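Long-range contact in pullulanase (Bacillus acidopullulyticus, PDB 2WAN), which hydrolyses alpha-1,6-glucosidic linkages in pullulan and related starch polysaccharides, as a debranching glycoside hydrolase: residues Leu198-Tyr212 with Val229-Thr243. Numbering follows the deposited sequence.
Sequences LYQLSGTLPAGTYQY and VSLTVPEGGEKVTFT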
loop_
_atom_site.group_PDB
_atom_site.type_symbol
_atom_site.label_atom_id
_atom_site.label_comp_id
_atom_site.label_asym_id
_atom_site.label_seq_id
_atom_site.Cartn_x
_atom_site.Cartn_y
_atom_site.Cartn_z
ATOM N N LEU A 198 -27.307 27.041 0.707
ATOM C CA LEU A 198 -27.902 27.177 2.037
ATOM C C LEU A 198 -27.265 26.214 3.039
ATOM O O LEU A 198 -27.428 25.000 2.946
ATOM C CB LEU A 198 -29.425 26.982 1.977
ATOM C CG LEU A 198 -30.230 27.016 3.281
ATOM C CD1 LEU A 198 -30.199 28.393 3.920
ATOM C CD2 LEU A 198 -31.678 26.585 3.055
ATOM N N TYR A 199 -26.543 26.778 4.001
ATOM C CA TYR A 199 -25.890 25.994 5.045
ATOM C C TYR A 199 -26.458 26.368 6.401
ATOM O O TYR A 199 -26.591 27.555 6.725
ATOM C CB TYR A 199 -24.374 26.209 5.000
ATOM C CG TYR A 199 -23.698 25.428 3.900
ATOM C CD1 TYR A 199 -22.961 24.274 4.187
ATOM C CD2 TYR A 199 -23.803 25.832 2.570
ATOM C CE1 TYR A 199 -22.343 23.545 3.160
ATOM C CE2 TYR A 199 -23.197 25.117 1.540
ATOM C CZ TYR A 199 -22.473 23.973 1.840
ATOM O OH TYR A 199 -21.873 23.282 0.811
ATOM N N GLN A 200 -26.816 25.353 7.184
ATOM C CA GLN A 200 -27.472 25.578 8.461
ATOM C C GLN A 200 -26.971 24.654 9.561
ATOM O O GLN A 200 -26.454 23.563 9.295
ATOM C CB GLN A 200 -28.995 25.448 8.316
ATOM C CG GLN A 200 -29.609 26.451 7.357
ATOM C CD GLN A 200 -31.121 26.475 7.402
ATOM O OE1 GLN A 200 -31.732 27.537 7.537
ATOM N NE2 GLN A 200 -31.736 25.305 7.287
ATOM N N LEU A 201 -27.117 25.127 10.796
ATOM C CA LEU A 201 -26.920 24.326 11.991
ATOM C C LEU A 201 -27.997 24.698 12.995
ATOM O O LEU A 201 -28.268 25.883 13.227
ATOM C CB LEU A 201 -25.531 24.558 12.595
ATOM C CG LEU A 201 -25.130 23.742 13.828
ATOM C CD1 LEU A 201 -24.601 22.362 13.432
ATOM C CD2 LEU A 201 -24.089 24.488 14.642
ATOM N N SER A 202 -28.628 23.677 13.569
ATOM C CA SER A 202 -29.561 23.867 14.668
ATOM C C SER A 202 -28.967 23.271 15.937
ATOM O O SER A 202 -28.184 22.318 15.880
ATOM C CB SER A 202 -30.909 23.211 14.366
ATOM O OG SER A 202 -31.481 23.743 13.188
ATOM N N GLY A 203 -29.345 23.840 17.074
ATOM C CA GLY A 203 -28.921 23.342 18.372
ATOM C C GLY A 203 -29.729 24.025 19.449
ATOM O O GLY A 203 -30.294 25.094 19.220
ATOM N N THR A 204 -29.792 23.405 20.624
ATOM C CA THR A 204 -30.520 23.981 21.752
ATOM C C THR A 204 -29.570 24.729 22.675
ATOM O O THR A 204 -28.547 24.193 23.099
ATOM C CB THR A 204 -31.312 22.907 22.540
ATOM O OG1 THR A 204 -32.029 22.081 21.617
ATOM C CG2 THR A 204 -32.303 23.563 23.500
ATOM N N LEU A 205 -29.925 25.977 22.963
ATOM C CA LEU A 205 -29.129 26.862 23.800
ATOM C C LEU A 205 -29.863 27.195 25.094
ATOM O O LEU A 205 -31.055 27.494 25.062
ATOM C CB LEU A 205 -28.818 28.155 23.034
ATOM C CG LEU A 205 -27.413 28.496 22.511
ATOM C CD1 LEU A 205 -26.459 27.312 22.454
ATOM C CD2 LEU A 205 -27.500 29.199 21.156
ATOM N N PRO A 206 -29.155 27.142 26.240
ATOM C CA PRO A 206 -29.742 27.636 27.490
ATOM C C PRO A 206 -29.967 29.149 27.440
ATOM O O PRO A 206 -29.331 29.843 26.636
ATOM C CB PRO A 206 -28.678 27.292 28.542
ATOM C CG PRO A 206 -27.851 26.208 27.920
ATOM C CD PRO A 206 -27.828 26.539 26.461
ATOM N N ALA A 207 -30.867 29.646 28.287
ATOM C CA ALA A 207 -31.142 31.080 28.395
ATOM C C ALA A 207 -29.860 31.898 28.562
ATOM O O ALA A 207 -28.899 31.433 29.180
ATOM C CB ALA A 207 -32.088 31.348 29.555
ATOM N N GLY A 208 -29.849 33.107 28.003
ATOM C CA GLY A 208 -28.729 34.032 28.187
ATOM C C GLY A 208 -28.340 34.817 26.949
ATOM O O GLY A 208 -28.958 34.676 25.894
ATOM N N THR A 209 -27.310 35.651 27.090
ATOM C CA THR A 209 -26.803 36.480 25.995
ATOM C C THR A 209 -25.537 35.857 25.410
ATOM O O THR A 209 -24.651 35.421 26.149
ATOM C CB THR A 209 -26.505 37.923 26.462
ATOM O OG1 THR A 209 -25.583 37.890 27.558
ATOM C CG2 THR A 209 -27.776 38.622 26.916
ATOM N N TYR A 210 -25.463 35.812 24.082
ATOM C CA TYR A 210 -24.347 35.171 23.376
ATOM C C TYR A 210 -23.808 36.059 22.263
ATOM O O TYR A 210 -24.446 37.031 21.874
ATOM C CB TYR A 210 -24.805 33.855 22.748
ATOM C CG TYR A 210 -25.305 32.818 23.727
ATOM C CD1 TYR A 210 -24.425 31.915 24.323
ATOM C CD2 TYR A 210 -26.662 32.730 24.046
ATOM C CE1 TYR A 210 -24.884 30.947 25.220
ATOM C CE2 TYR A 210 -27.132 31.772 24.941
ATOM C CZ TYR A 210 -26.240 30.885 25.521
ATOM O OH TYR A 210 -26.701 29.936 26.406
ATOM N N GLN A 211 -22.630 35.715 21.755
ATOM C CA GLN A 211 -22.104 36.343 20.548
ATOM C C GLN A 211 -21.619 35.289 19.577
ATOM O O GLN A 211 -21.058 34.276 19.992
ATOM C CB GLN A 211 -20.957 37.291 20.877
ATOM C CG GLN A 211 -21.392 38.679 21.277
ATOM C CD GLN A 211 -20.223 39.634 21.324
ATOM O OE1 GLN A 211 -20.394 40.838 21.475
ATOM N NE2 GLN A 211 -19.023 39.099 21.176
ATOM N N TYR A 212 -21.830 35.526 18.284
ATOM C CA TYR A 212 -21.335 34.596 17.281
ATOM C C TYR A 212 -20.960 35.229 15.938
ATOM O O TYR A 212 -21.327 36.379 15.636
ATOM C CB TYR A 212 -22.336 33.460 17.062
ATOM C CG TYR A 212 -23.510 33.870 16.213
ATOM C CD1 TYR A 212 -23.475 33.708 14.828
ATOM C CD2 TYR A 212 -24.651 34.436 16.787
ATOM C CE1 TYR A 212 -24.548 34.088 14.028
ATOM C CE2 TYR A 212 -25.732 34.827 15.995
ATOM C CZ TYR A 212 -25.668 34.644 14.615
ATOM O OH TYR A 212 -26.716 35.018 13.808
ATOM N N VAL A 229 -22.153 39.023 16.181
ATOM C CA VAL A 229 -23.613 39.117 16.258
ATOM C C VAL A 229 -24.092 38.803 17.675
ATOM O O VAL A 229 -23.709 37.778 18.253
ATOM C CB VAL A 229 -24.322 38.169 15.242
ATOM C CG1 VAL A 229 -25.842 38.313 15.339
ATOM C CG2 VAL A 229 -23.871 38.456 13.820
ATOM N N SER A 230 -24.927 39.686 18.224
ATOM C CA SER A 230 -25.549 39.478 19.542
ATOM C C SER A 230 -26.801 38.617 19.447
ATOM O O SER A 230 -27.652 38.838 18.581
ATOM C CB SER A 230 -25.912 40.816 20.196
ATOM O OG SER A 230 -24.753 41.600 20.407
ATOM N N LEU A 231 -26.902 37.655 20.364
ATOM C CA LEU A 231 -28.024 36.718 20.437
ATOM C C LEU A 231 -28.465 36.529 21.889
ATOM O O LEU A 231 -27.698 36.028 22.717
ATOM C CB LEU A 231 -27.631 35.361 19.825
ATOM C CG LEU A 231 -28.561 34.148 19.977
ATOM C CD1 LEU A 231 -29.755 34.257 19.054
ATOM C CD2 LEU A 231 -27.810 32.860 19.697
ATOM N N THR A 232 -29.693 36.936 22.196
ATOM C CA THR A 232 -30.267 36.678 23.514
ATOM C C THR A 232 -31.283 35.536 23.434
ATOM O O THR A 232 -32.206 35.565 22.620
ATOM C CB THR A 232 -30.902 37.943 24.147
ATOM O OG1 THR A 232 -31.898 38.472 23.268
ATOM C CG2 THR A 232 -29.857 39.008 24.381
ATOM N N VAL A 233 -31.068 34.521 24.266
ATOM C CA VAL A 233 -31.946 33.356 24.352
ATOM C C VAL A 233 -32.860 33.528 25.569
ATOM O O VAL A 233 -32.369 33.644 26.696
ATOM C CB VAL A 233 -31.132 32.035 24.443
ATOM C CG1 VAL A 233 -32.047 30.829 24.647
ATOM C CG2 VAL A 233 -30.294 31.849 23.191
ATOM N N PRO A 234 -34.192 33.552 25.340
ATOM C CA PRO A 234 -35.174 33.858 26.387
ATOM C C PRO A 234 -35.245 32.814 27.503
ATOM O O PRO A 234 -34.609 31.759 27.413
ATOM C CB PRO A 234 -36.502 33.885 25.621
ATOM C CG PRO A 234 -36.273 32.995 24.448
ATOM C CD PRO A 234 -34.848 33.247 24.054
ATOM N N GLU A 235 -36.018 33.133 28.540
ATOM C CA GLU A 235 -36.344 32.219 29.636
ATOM C C GLU A 235 -36.650 30.803 29.135
ATOM O O GLU A 235 -37.447 30.623 28.211
ATOM C CB GLU A 235 -37.562 32.761 30.394
ATOM C CG GLU A 235 -37.927 32.008 31.667
ATOM C CD GLU A 235 -37.239 32.569 32.898
ATOM O OE1 GLU A 235 -37.149 33.812 33.022
ATOM O OE2 GLU A 235 -36.798 31.767 33.749
ATOM N N GLY A 236 -36.007 29.810 29.744
ATOM C CA GLY A 236 -36.300 28.403 29.456
ATOM C C GLY A 236 -35.477 27.775 28.343
ATOM O O GLY A 236 -35.465 26.553 28.189
ATOM N N GLY A 237 -34.786 28.609 27.570
ATOM C CA GLY A 237 -33.966 28.132 26.461
ATOM C C GLY A 237 -34.744 28.052 25.161
ATOM O O GLY A 237 -35.969 28.195 25.152
ATOM N N GLU A 238 -34.027 27.821 24.064
ATOM C CA GLU A 238 -34.623 27.772 22.728
ATOM C C GLU A 238 -33.724 27.017 21.752
ATOM O O GLU A 238 -32.496 27.132 21.806
ATOM C CB GLU A 238 -34.876 29.192 22.210
ATOM C CG GLU A 238 -35.762 29.276 20.975
ATOM C CD GLU A 238 -35.979 30.700 20.494
ATOM O OE1 GLU A 238 -36.301 30.876 19.301
ATOM O OE2 GLU A 238 -35.834 31.645 21.297
ATOM N N LYS A 239 -34.343 26.238 20.870
ATOM C CA LYS A 239 -33.641 25.649 19.739
ATOM C C LYS A 239 -33.463 26.744 18.696
ATOM O O LYS A 239 -34.431 27.403 18.300
ATOM C CB LYS A 239 -34.436 24.474 19.160
ATOM C CG LYS A 239 -33.666 23.633 18.150
ATOM C CD LYS A 239 -34.594 22.675 17.410
ATOM C CE LYS A 239 -33.883 21.993 16.253
ATOM N NZ LYS A 239 -34.818 21.142 15.467
ATOM N N VAL A 240 -32.220 26.959 18.276
ATOM C CA VAL A 240 -31.906 28.031 17.340
ATOM C C VAL A 240 -31.299 27.463 16.061
ATOM O O VAL A 240 -30.469 26.553 16.099
ATOM C CB VAL A 240 -30.943 29.076 17.965
ATOM C CG1 VAL A 240 -30.751 30.272 17.033
ATOM C CG2 VAL A 240 -31.453 29.544 19.325
ATOM N N THR A 241 -31.729 27.996 14.926
ATOM C CA THR A 241 -31.108 27.671 13.655
ATOM C C THR A 241 -30.222 28.832 13.214
ATOM O O THR A 241 -30.650 29.993 13.228
ATOM C CB THR A 241 -32.159 27.317 12.577
ATOM O OG1 THR A 241 -32.891 26.162 13.006
ATOM C CG2 THR A 241 -31.496 27.006 11.237
ATOM N N PHE A 242 -28.985 28.493 12.851
ATOM C CA PHE A 242 -27.994 29.431 12.327
ATOM C C PHE A 242 -27.801 29.160 10.847
ATOM O O PHE A 242 -27.707 28.005 10.433
ATOM C CB PHE A 242 -26.668 29.284 13.079
ATOM C CG PHE A 242 -26.783 29.551 14.549
ATOM C CD1 PHE A 242 -26.567 30.832 15.053
ATOM C CD2 PHE A 242 -27.128 28.527 15.436
ATOM C CE1 PHE A 242 -26.684 31.093 16.413
ATOM C CE2 PHE A 242 -27.240 28.776 16.799
ATOM C CZ PHE A 242 -27.022 30.061 17.294
ATOM N N THR A 243 -27.746 30.228 10.055
ATOM C CA THR A 243 -27.760 30.118 8.605
ATOM C C THR A 243 -26.630 30.895 7.940
ATOM O O THR A 243 -26.344 32.031 8.314
ATOM C CB THR A 243 -29.122 30.614 8.041
ATOM O OG1 THR A 243 -30.178 29.813 8.574
ATOM C CG2 THR A 243 -29.157 30.530 6.533
HETATM O O HOH W 1 -33.914 21.966 12.933
#
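Two antiparallel strand pairs of the X25 domain meet here, 198-205 with 238-243 and 208-212 with 229-233, belonging to two separate sheets that fold over one another where both segments turn, at 206-207 and 234-237. Within the first pair Leu201 N gives its hydrogen to Phe242 O and Phe242 N returns one to Leu201 O (2.7 Å); Tyr210 and Leu231 do the same in the second. Leu201, Leu205, Val240 and Phe242 face inward from one sheet, Tyr210, Tyr212, Leu231 and Val233 from the other. The edge of the Phe242 ring meets a face of Tyr212, a T-shaped stack with centroids 5.0 Å apart and planes at 80°, while Val229 CB lies over the opposite face in a CH-pi contact (3.9 Å to the Tyr212 ring centroid). Tyr212 CG sits between its backbone N and carbonyl carbon (chi1 78°), a turn that places the ring between these two partners and lets its hydroxyl bond Asp253 of strand 250-253. Leu205, branched and apolar, packs between the sheets: its CD2 lies 4.0 Å from Leu231 CD2 and equally near Phe242 CZ. Toward the bend, Tyr210 OH donates to Pro206 O (2.6 Å) from above the carbonyl plane, tying the turn to the strand that follows. Gly236 suits the third position of the type II turn 234-237, which needs a positive phi (90°); Gly237 CA passes 3.3 Å from Leu205 O, where a side chain would not fit. On the face bearing Gln200, Ser202, Lys239, Thr241 and Thr243, polar groups pair: Thr243 OG1 donates to Gln200 OE1 (2.9 Å) at the end covered by Phe262, Ser202 OG shares a hydrogen bond with Thr241 OG1, and a water joins Ser202 OG to Lys239 NZ. With mostly polar side chains on one face and mostly aromatic and aliphatic ones on the other, hairpin 208-216/223-233 and pair 198-205/238-243 form one end of a beta sandwich, consistent with the immunoglobulin-like fold of such starch-enzyme modules.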